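PDB 1NM2: malonyl CoA:acyl carrier protein malonyltransferase from Streptomyces coelicolor, which probably transfers the malonyl group of malonyl-CoA to holo acyl carrier protein, supplying malonyl units for fatty acid biosynthesis. Local coordinates for residues A[33-36]-A[41-44]; A[127-132]-A[210-215]. All coordinates share one frame; numbering follows the deposited sequence.

Interaction 1: A[33-36]-A[41-44]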
ATOM      1  N   ALA A  33      11.698  17.123  -9.203  1.00 15.93           N
ATOM      2  CA  ALA A  33      10.599  17.583 -10.053  1.00 15.75           C
ATOM      3  C   ALA A  33       9.268  17.172  -9.426  1.00 15.87           C
ATOM      4  O   ALA A  33       8.300  17.933  -9.464  1.00 15.02           O
ATOM      5  CB  ALA A  33      10.729  16.991 -11.451  1.00 17.45           C
ATOM      6  N   TRP A  34       9.217  15.967  -8.857  1.00 13.85           N
ATOM      7  CA  TRP A  34       7.995  15.501  -8.204  1.00 16.03           C
ATOM      8  C   TRP A  34       7.710  16.395  -7.003  1.00 16.47           C
ATOM      9  O   TRP A  34       6.578  16.840  -6.803  1.00 16.83           O
ATOM     10  CB  TRP A  34       8.134  14.050  -7.731  1.00 15.69           C
ATOM     11  CG  TRP A  34       8.245  13.037  -8.836  1.00 16.42           C
ATOM     12  CD1 TRP A  34       7.777  13.157 -10.118  1.00 16.46           C
ATOM     13  CD2 TRP A  34       8.786  11.717  -8.731  1.00 15.56           C
ATOM     14  NE1 TRP A  34       7.991  11.989 -10.811  1.00 17.65           N
ATOM     15  CE2 TRP A  34       8.607  11.089  -9.982  1.00 16.40           C
ATOM     16  CE3 TRP A  34       9.401  11.001  -7.695  1.00 17.27           C
ATOM     17  CZ2 TRP A  34       9.022   9.777 -10.227  1.00 16.23           C
ATOM     18  CZ3 TRP A  34       9.812   9.696  -7.939  1.00 15.64           C
ATOM     19  CH2 TRP A  34       9.621   9.099  -9.196  1.00 15.27           C
ATOM     20  N   SER A  35       8.745  16.657  -6.209  1.00 17.32           N
ATOM     21  CA  SER A  35       8.607  17.505  -5.035  1.00 19.02           C
ATOM     22  C   SER A  35       8.000  18.858  -5.406  1.00 21.07           C
ATOM     23  O   SER A  35       7.085  19.339  -4.731  1.00 20.28           O
ATOM     24  CB  SER A  35       9.970  17.705  -4.355  1.00 19.76           C
ATOM     25  OG  SER A  35      10.480  16.473  -3.861  1.00 20.08           O
ATOM     26  N   ASP A  36       8.503  19.469  -6.476  1.00 21.19           N
ATOM     27  CA  ASP A  36       7.976  20.763  -6.910  1.00 23.08           C
ATOM     28  C   ASP A  36       6.519  20.649  -7.339  1.00 22.36           C
ATOM     29  O   ASP A  36       5.729  21.566  -7.125  1.00 23.15           O
ATOM     30  CB  ASP A  36       8.782  21.340  -8.082  1.00 22.48           C
ATOM     31  CG  ASP A  36      10.216  21.663  -7.711  1.00 24.62           C
ATOM     32  OD1 ASP A  36      10.483  21.991  -6.538  1.00 24.44           O
ATOM     33  OD2 ASP A  36      11.081  21.603  -8.609  1.00 27.60           O
ATOM     34  N   ASP A  41       9.034  18.300  -0.034  1.00 21.31           N
ATOM     35  CA  ASP A  41      10.427  17.920  -0.246  1.00 21.70           C
ATOM     36  C   ASP A  41      10.636  16.425  -0.011  1.00 20.46           C
ATOM     37  O   ASP A  41      11.085  16.004   1.056  1.00 20.04           O
ATOM     38  CB  ASP A  41      11.327  18.742   0.683  1.00 23.13           C
ATOM     39  CG  ASP A  41      12.805  18.593   0.359  1.00 25.23           C
ATOM     40  OD1 ASP A  41      13.601  19.384   0.902  1.00 26.30           O
ATOM     41  OD2 ASP A  41      13.174  17.688  -0.423  1.00 26.58           O
ATOM     42  N   LEU A  42      10.307  15.628  -1.023  1.00 18.71           N
ATOM     43  CA  LEU A  42      10.434  14.176  -0.934  1.00 18.51           C
ATOM     44  C   LEU A  42      11.838  13.705  -0.574  1.00 17.10           C
ATOM     45  O   LEU A  42      11.993  12.773   0.207  1.00 16.69           O
ATOM     46  CB  LEU A  42       9.990  13.533  -2.251  1.00 17.27           C
ATOM     47  CG  LEU A  42       8.512  13.729  -2.607  1.00 19.61           C
ATOM     48  CD1 LEU A  42       8.266  13.297  -4.050  1.00 18.25           C
ATOM     49  CD2 LEU A  42       7.632  12.931  -1.639  1.00 17.80           C
ATOM     50  N   ALA A  43      12.856  14.348  -1.139  1.00 17.22           N
ATOM     51  CA  ALA A  43      14.239  13.977  -0.856  1.00 19.43           C
ATOM     52  C   ALA A  43      14.547  14.109   0.638  1.00 19.24           C
ATOM     53  O   ALA A  43      15.179  13.234   1.231  1.00 18.92           O
ATOM     54  CB  ALA A  43      15.203  14.850  -1.679  1.00 20.82           C
ATOM     55  N   HIS A  44      14.095  15.195   1.249  1.00 17.92           N
ATOM     56  CA  HIS A  44      14.337  15.393   2.674  1.00 21.00           C
ATOM     57  C   HIS A  44      13.682  14.310   3.531  1.00 20.28           C
ATOM     58  O   HIS A  44      14.317  13.726   4.412  1.00 20.86           O
ATOM     59  CB  HIS A  44      13.807  16.753   3.132  1.00 21.98           C
ATOM     60  CG  HIS A  44      13.720  16.886   4.623  1.00 23.66           C
ATOM     61  ND1 HIS A  44      14.832  17.028   5.426  1.00 23.61           N
ATOM     62  CD2 HIS A  44      12.655  16.839   5.461  1.00 22.61           C
ATOM     63  CE1 HIS A  44      14.457  17.063   6.692  1.00 23.73           C
ATOM     64  NE2 HIS A  44      13.142  16.950   6.740  1.00 23.11           N
TER
HETATM   65  O   HOH W   1      13.046  16.469  -3.396  1.00 26.83           O
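S35 OG is gripped from several directions at the start of helix 42-47. The backbone N of L42 donates to it over 3.0 Å in a rather bent bond (143° at the hydrogen), an ordered water lies 2.6 Å from the same OG, and the serine also bonds to V31 O one turn back in helix 27-38. With chi1 at -64°, OG lies beside its own backbone N, which suits it to both V31 and the incoming helix. The water accepts from A43 N and donates to D41 OD2. Two successive helices, 27-38 and 42-47, thus meet at a tight connection, the second N-capped by D41: its OD2 takes H44 N at 3.1 Å from above the carboxylate plane, while S35 and the water serve the amides of L42 and A43. Without the hydroxyl, as with an alanine here, L42 N would probably lose its acceptor and the water one of its supports. Alongside, the L42 branch CD1 comes up to W34 CB (3.8 Å) and lies at the edge of the indole, near its plane. Both side chains also touch A66 of helix 57-75, and W34 NE1 is hydrogen-bonded to D113.

Interaction 2: A[127-132]-A[210-215]; sequences MAEAAA and VDKLAE
E129 and K212 reach toward each other across the gap between two helices, and their side chains cross at about a right angle. From CB, which leaves helix 207-217 in the direction of helix 113-132, the lysine runs out through CG with its middle torsions extended. CD is the first of its atoms to come close to the glutamate, 3.4 Å from E129 OE2. CE comes nearer still, 3.2 Å from the same OE2. A bend at the last torsion (chi4 -63°) then turns NZ away from the straight line of the chain, leaving it 3.6 Å from E129 OE2. The pair is therefore a long salt bridge: one carboxylate oxygen lies against the terminal methylenes as well as the ammonium group, and attraction between the charges probably contributes more than any directed bond. The glutamate meets the lysine with its own chain extended beyond CG (chi2 -179°), which carries OE2 well out from the helix. Both residues are exposed, so solvent is likely to weaken the attraction. Beneath this surface bridge L213 rests on L119 and R123 of helix 113-132, and K212 itself also touches A126. M127 turns to F201 and to Q61 of helix 57-75, while V210, L213 and A214 pack on V249 of helix 241-251.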
ATOM      1  N   MET A 127      -7.010  11.933   4.351  1.00 18.57           N
ATOM      2  CA  MET A 127      -7.160  10.932   5.404  1.00 18.59           C
ATOM      3  C   MET A 127      -6.686  11.483   6.752  1.00 17.92           C
ATOM      4  O   MET A 127      -7.226  11.136   7.799  1.00 15.47           O
ATOM      5  CB  MET A 127      -6.400   9.653   5.020  1.00 17.51           C
ATOM      6  CG  MET A 127      -7.026   8.944   3.810  1.00 17.43           C
ATOM      7  SD  MET A 127      -6.156   7.483   3.202  1.00 17.21           S
ATOM      8  CE  MET A 127      -6.729   6.259   4.384  1.00 15.48           C
ATOM      9  N   ALA A 128      -5.688  12.359   6.722  1.00 18.69           N
ATOM     10  CA  ALA A 128      -5.196  12.962   7.958  1.00 19.08           C
ATOM     11  C   ALA A 128      -6.303  13.847   8.521  1.00 18.83           C
ATOM     12  O   ALA A 128      -6.625  13.781   9.709  1.00 17.69           O
ATOM     13  CB  ALA A 128      -3.951  13.791   7.683  1.00 18.44           C
ATOM     14  N   GLU A 129      -6.895  14.661   7.649  1.00 20.79           N
ATOM     15  CA  GLU A 129      -7.967  15.573   8.038  1.00 21.64           C
ATOM     16  C   GLU A 129      -9.187  14.827   8.578  1.00 21.23           C
ATOM     17  O   GLU A 129      -9.792  15.240   9.570  1.00 20.34           O
ATOM     18  CB  GLU A 129      -8.368  16.441   6.842  1.00 23.64           C
ATOM     19  CG  GLU A 129      -7.281  17.405   6.415  1.00 25.19           C
ATOM     20  CD  GLU A 129      -7.688  18.277   5.244  1.00 28.98           C
ATOM     21  OE1 GLU A 129      -7.039  19.321   5.039  1.00 31.23           O
ATOM     22  OE2 GLU A 129      -8.645  17.922   4.521  1.00 30.13           O
ATOM     23  N   ALA A 130      -9.543  13.725   7.928  1.00 19.53           N
ATOM     24  CA  ALA A 130     -10.677  12.921   8.367  1.00 20.09           C
ATOM     25  C   ALA A 130     -10.401  12.334   9.752  1.00 19.45           C
ATOM     26  O   ALA A 130     -11.271  12.314  10.622  1.00 19.05           O
ATOM     27  CB  ALA A 130     -10.932  11.799   7.367  1.00 21.13           C
ATOM     28  N   ALA A 131      -9.179  11.852   9.949  1.00 19.72           N
ATOM     29  CA  ALA A 131      -8.778  11.258  11.218  1.00 20.43           C
ATOM     30  C   ALA A 131      -8.822  12.275  12.355  1.00 22.67           C
ATOM     31  O   ALA A 131      -9.152  11.930  13.494  1.00 22.52           O
ATOM     32  CB  ALA A 131      -7.373  10.671  11.096  1.00 19.53           C
ATOM     33  N   ALA A 132      -8.507  13.528  12.031  1.00 24.33           N
ATOM     34  CA  ALA A 132      -8.484  14.618  13.010  1.00 27.09           C
ATOM     35  C   ALA A 132      -9.838  14.957  13.632  1.00 28.89           C
ATOM     36  O   ALA A 132      -9.917  15.306  14.811  1.00 29.53           O
ATOM     37  CB  ALA A 132      -7.886  15.870  12.372  1.00 26.60           C
ATOM     38  N   VAL A 210     -13.186  10.431   1.155  1.00 19.42           N
ATOM     39  CA  VAL A 210     -13.645  10.002  -0.166  1.00 17.49           C
ATOM     40  C   VAL A 210     -14.083  11.234  -0.954  1.00 18.03           C
ATOM     41  O   VAL A 210     -13.728  11.400  -2.125  1.00 15.50           O
ATOM     42  CB  VAL A 210     -14.848   9.030  -0.067  1.00 18.73           C
ATOM     43  CG1 VAL A 210     -15.375   8.705  -1.465  1.00 18.16           C
ATOM     44  CG2 VAL A 210     -14.433   7.753   0.651  1.00 18.14           C
ATOM     45  N   ASP A 211     -14.855  12.102  -0.306  1.00 18.33           N
ATOM     46  CA  ASP A 211     -15.338  13.313  -0.961  1.00 20.46           C
ATOM     47  C   ASP A 211     -14.166  14.156  -1.462  1.00 20.42           C
ATOM     48  O   ASP A 211     -14.145  14.574  -2.621  1.00 19.76           O
ATOM     49  CB  ASP A 211     -16.192  14.150  -0.004  1.00 21.81           C
ATOM     50  CG  ASP A 211     -17.378  13.380   0.556  1.00 26.04           C
ATOM     51  OD1 ASP A 211     -17.966  12.547  -0.171  1.00 25.79           O
ATOM     52  OD2 ASP A 211     -17.732  13.624   1.730  1.00 28.32           O
ATOM     53  N   LYS A 212     -13.187  14.391  -0.593  1.00 19.85           N
ATOM     54  CA  LYS A 212     -12.018  15.185  -0.956  1.00 19.31           C
ATOM     55  C   LYS A 212     -11.164  14.506  -2.023  1.00 20.34           C
ATOM     56  O   LYS A 212     -10.690  15.160  -2.953  1.00 19.78           O
ATOM     57  CB  LYS A 212     -11.162  15.462   0.285  1.00 21.07           C
ATOM     58  CG  LYS A 212     -11.864  16.258   1.371  1.00 24.30           C
ATOM     59  CD  LYS A 212     -10.979  16.387   2.608  1.00 28.85           C
ATOM     60  CE  LYS A 212     -11.670  17.143   3.734  1.00 29.31           C
ATOM     61  NZ  LYS A 212     -11.972  18.553   3.360  1.00 35.91           N
ATOM     62  N   LEU A 213     -10.963  13.196  -1.893  1.00 18.90           N
ATOM     63  CA  LEU A 213     -10.157  12.464  -2.860  1.00 18.97           C
ATOM     64  C   LEU A 213     -10.846  12.405  -4.223  1.00 19.42           C
ATOM     65  O   LEU A 213     -10.180  12.408  -5.261  1.00 18.31           O
ATOM     66  CB  LEU A 213      -9.869  11.051  -2.350  1.00 17.99           C
ATOM     67  CG  LEU A 213      -8.862  10.243  -3.172  1.00 20.56           C
ATOM     68  CD1 LEU A 213      -7.555  11.015  -3.302  1.00 18.13           C
ATOM     69  CD2 LEU A 213      -8.630   8.893  -2.506  1.00 20.55           C
ATOM     70  N   ALA A 214     -12.178  12.349  -4.219  1.00 19.02           N
ATOM     71  CA  ALA A 214     -12.943  12.318  -5.466  1.00 18.91           C
ATOM     72  C   ALA A 214     -12.748  13.626  -6.234  1.00 18.71           C
ATOM     73  O   ALA A 214     -12.720  13.625  -7.464  1.00 18.56           O
ATOM     74  CB  ALA A 214     -14.425  12.104  -5.179  1.00 18.35           C
ATOM     75  N   GLU A 215     -12.631  14.739  -5.509  1.00 18.21           N
ATOM     76  CA  GLU A 215     -12.424  16.035  -6.157  1.00 20.40           C
ATOM     77  C   GLU A 215     -11.084  16.040  -6.885  1.00 18.41           C
ATOM     78  O   GLU A 215     -10.982  16.531  -8.004  1.00 19.25           O
ATOM     79  CB  GLU A 215     -12.442  17.175  -5.136  1.00 23.09           C
ATOM     80  CG  GLU A 215     -13.818  17.545  -4.611  1.00 28.22           C
ATOM     81  CD  GLU A 215     -14.803  17.899  -5.720  1.00 28.42           C
ATOM     82  OE1 GLU A 215     -14.475  18.729  -6.595  1.00 29.80           O
ATOM     83  OE2 GLU A 215     -15.919  17.345  -5.707  1.00 33.33           O
TER

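From the N terminus, the chain passes strand 3-7 and enters helix 27-38, where interaction 1 closes a short connection, with four residues intervening, and joins that helix to the first turn of helix 42-47. It then runs through helix 57-75 and strand 93-96 to helix 113-132. Interaction 2 opens there and closes on helix 207-217 only after 77 residues, among them most of the mixed sheet, so it ties together the helices on either side of that excursion. The two contacts follow in series, neither nested nor crossed, with nearest atoms about 15 Å apart. Helix 57-75 is common to both, touched by W34 and L42 of one and by M127 and A128 of the other.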